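Local coordinates for protein A6 homolog (Fowlpox virus, PDB 6BR8), which binds phospholipids through its helical C-terminal part and probably has an essential role in the transition from immature to mature poxvirus virions, at residues A[189-192]-A[193-197]. Sequence-based numbering, arbitrary orientation.
Sequences LISE and ISNNR
The side-chain amide of Asn196 lies obliquely over one face of the Glu192 carboxylate, the two planes 25° apart, at the last turn of helix 186-195 on the surface of this helical C-terminal part of the protein. The glutamate chain runs out with CG anti to the backbone N and then bends at chi2, which carries the carboxylate beneath the amide, Glu192 OE2 lying 3.9 Å from Asn196 CG. The carboxylate is held from beyond this turn by a hydrogen bond between OE2 and Tyr200 OH, on the next helix 197-210, and OE1 has a long, weak ion pair with Arg181. The carbonyl plane of Ser191 is loaded on one face: Asn195 N donates to its O in an alpha-helical i+4 bond of 3.0 Å, and from the same face Ser194 OG adds a longer bond of 3.3 Å. With chi1 at 82°, the Ser194 hydroxyl folds back over the preceding turn, approaching the carbonyl oxygen from its flank at a C=O...OG angle of 111°. Matching i+4 bonds join Ser194 N to Ile190 O and Ile193 N to Leu189 O. Asn196 N also bonds to Ile193 O, three residues back, before the chain enters helix 197-210. On the apolar flank, the Ile193 side chain is about 8 Å from the bound phosphatidylglycerol. Ile193 CD1 rests 4.2 Å from Leu189 CG, and Ile193 CG1 packs 3.3 Å from Leu189 O.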
ATOM      1  N   LEU A 189     -18.368  -0.937   0.379  1.00 61.40           N
ATOM      2  CA  LEU A 189     -17.381  -1.700   1.136  1.00 73.15           C
ATOM      3  C   LEU A 189     -16.878  -0.899   2.333  1.00 67.46           C
ATOM      4  O   LEU A 189     -16.730  -1.435   3.435  1.00 73.32           O
ATOM      5  CB  LEU A 189     -16.212  -2.135   0.240  1.00 69.40           C
ATOM      6  CG  LEU A 189     -15.356  -3.245   0.889  1.00 79.87           C
ATOM      7  CD1 LEU A 189     -16.262  -4.279   1.508  1.00 72.82           C
ATOM      8  CD2 LEU A 189     -14.372  -3.944  -0.064  1.00 71.08           C
ATOM      9  N   ILE A 190     -16.617   0.387   2.146  1.00 66.16           N
ATOM     10  CA  ILE A 190     -16.177   1.212   3.266  1.00 75.65           C
ATOM     11  C   ILE A 190     -17.235   1.229   4.362  1.00 72.10           C
ATOM     12  O   ILE A 190     -16.926   1.099   5.553  1.00 65.64           O
ATOM     13  CB  ILE A 190     -15.867   2.638   2.784  1.00 80.43           C
ATOM     14  CG1 ILE A 190     -14.579   2.661   1.961  1.00 76.23           C
ATOM     15  CG2 ILE A 190     -15.811   3.582   3.955  1.00 76.15           C
ATOM     16  CD1 ILE A 190     -14.461   3.919   1.124  1.00 79.11           C
ATOM     17  N   SER A 191     -18.500   1.400   3.977  1.00 58.46           N
ATOM     18  CA  SER A 191     -19.552   1.517   4.978  1.00 69.50           C
ATOM     19  C   SER A 191     -19.779   0.199   5.711  1.00 66.88           C
ATOM     20  O   SER A 191     -20.061   0.202   6.914  1.00 56.97           O
ATOM     21  CB  SER A 191     -20.840   2.008   4.322  1.00 79.13           C
ATOM     22  OG  SER A 191     -21.783   2.386   5.303  1.00101.04           O
ATOM     23  N   GLU A 192     -19.692  -0.936   4.999  1.00 56.23           N
ATOM     24  CA  GLU A 192     -19.852  -2.250   5.640  1.00 70.76           C
ATOM     25  C   GLU A 192     -18.810  -2.474   6.724  1.00 58.52           C
ATOM     26  O   GLU A 192     -19.125  -2.963   7.812  1.00 48.83           O
ATOM     27  CB  GLU A 192     -19.751  -3.385   4.619  1.00 59.78           C
ATOM     28  CG  GLU A 192     -19.560  -4.751   5.273  1.00 55.20           C
ATOM     29  CD  GLU A 192     -20.819  -5.321   5.948  1.00 54.88           C
ATOM     30  OE1 GLU A 192     -21.924  -4.721   5.841  1.00 54.97           O
ATOM     31  OE2 GLU A 192     -20.691  -6.377   6.610  1.00 62.18           O
ATOM     32  N   ILE A 193     -17.563  -2.111   6.443  1.00 48.91           N
ATOM     33  CA  ILE A 193     -16.507  -2.341   7.413  1.00 44.96           C
ATOM     34  C   ILE A 193     -16.638  -1.383   8.594  1.00 48.25           C
ATOM     35  O   ILE A 193     -16.555  -1.813   9.751  1.00 59.85           O
ATOM     36  CB  ILE A 193     -15.146  -2.237   6.707  1.00 62.25           C
ATOM     37  CG1 ILE A 193     -15.056  -3.265   5.552  1.00 58.10           C
ATOM     38  CG2 ILE A 193     -14.001  -2.433   7.701  1.00 52.82           C
ATOM     39  CD1 ILE A 193     -13.737  -3.170   4.754  1.00 58.46           C
ATOM     40  N   SER A 194     -16.913  -0.098   8.341  1.00 49.12           N
ATOM     41  CA  SER A 194     -17.002   0.877   9.429  1.00 54.57           C
ATOM     42  C   SER A 194     -18.169   0.584  10.372  1.00 59.09           C
ATOM     43  O   SER A 194     -18.080   0.839  11.576  1.00 60.27           O
ATOM     44  CB  SER A 194     -17.118   2.297   8.863  1.00 64.68           C
ATOM     45  OG  SER A 194     -18.457   2.568   8.509  1.00 70.72           O
ATOM     46  N   ASN A 195     -19.275   0.065   9.848  1.00 60.91           N
ATOM     47  CA  ASN A 195     -20.404  -0.314  10.689  1.00 56.50           C
ATOM     48  C   ASN A 195     -20.245  -1.696  11.302  1.00 53.26           C
ATOM     49  O   ASN A 195     -21.013  -2.074  12.199  1.00 67.30           O
ATOM     50  CB  ASN A 195     -21.681  -0.267   9.863  1.00 69.17           C
ATOM     51  CG  ASN A 195     -22.076   1.144   9.525  1.00 75.19           C
ATOM     52  OD1 ASN A 195     -21.848   2.050  10.307  1.00 72.45           O
ATOM     53  ND2 ASN A 195     -22.606   1.345   8.331  1.00 82.17           N
ATOM     54  N   ASN A 196     -19.276  -2.463  10.832  1.00 49.82           N
ATOM     55  CA  ASN A 196     -19.046  -3.774  11.413  1.00 69.27           C
ATOM     56  C   ASN A 196     -17.563  -3.875  11.771  1.00 52.02           C
ATOM     57  O   ASN A 196     -16.887  -4.833  11.399  1.00 51.36           O
ATOM     58  CB  ASN A 196     -19.532  -4.870  10.455  1.00 52.25           C
ATOM     59  CG  ASN A 196     -21.047  -4.776  10.160  1.00 55.54           C
ATOM     60  OD1 ASN A 196     -21.500  -4.090   9.230  1.00 54.21           O
ATOM     61  ND2 ASN A 196     -21.833  -5.435  10.990  1.00 50.49           N
ATOM     62  N   ARG A 197     -17.077  -2.875  12.519  1.00 58.96           N
ATOM     63  CA  ARG A 197     -15.661  -2.737  12.851  1.00 57.51           C
ATOM     64  C   ARG A 197     -15.146  -3.910  13.667  1.00 50.22           C
ATOM     65  O   ARG A 197     -14.180  -4.570  13.269  1.00 54.39           O
ATOM     66  CB  ARG A 197     -15.416  -1.449  13.637  1.00 68.73           C
ATOM     67  CG  ARG A 197     -14.755  -0.347  12.857  1.00 72.48           C
ATOM     68  CD  ARG A 197     -14.240   0.813  13.746  1.00 82.31           C
ATOM     69  NE  ARG A 197     -15.168   1.280  14.791  1.00 88.85           N
ATOM     70  CZ  ARG A 197     -16.271   1.999  14.578  1.00 92.76           C
ATOM     71  NH1 ARG A 197     -16.642   2.304  13.341  1.00 82.55           N
ATOM     72  NH2 ARG A 197     -17.022   2.392  15.610  1.00 98.65           N
TER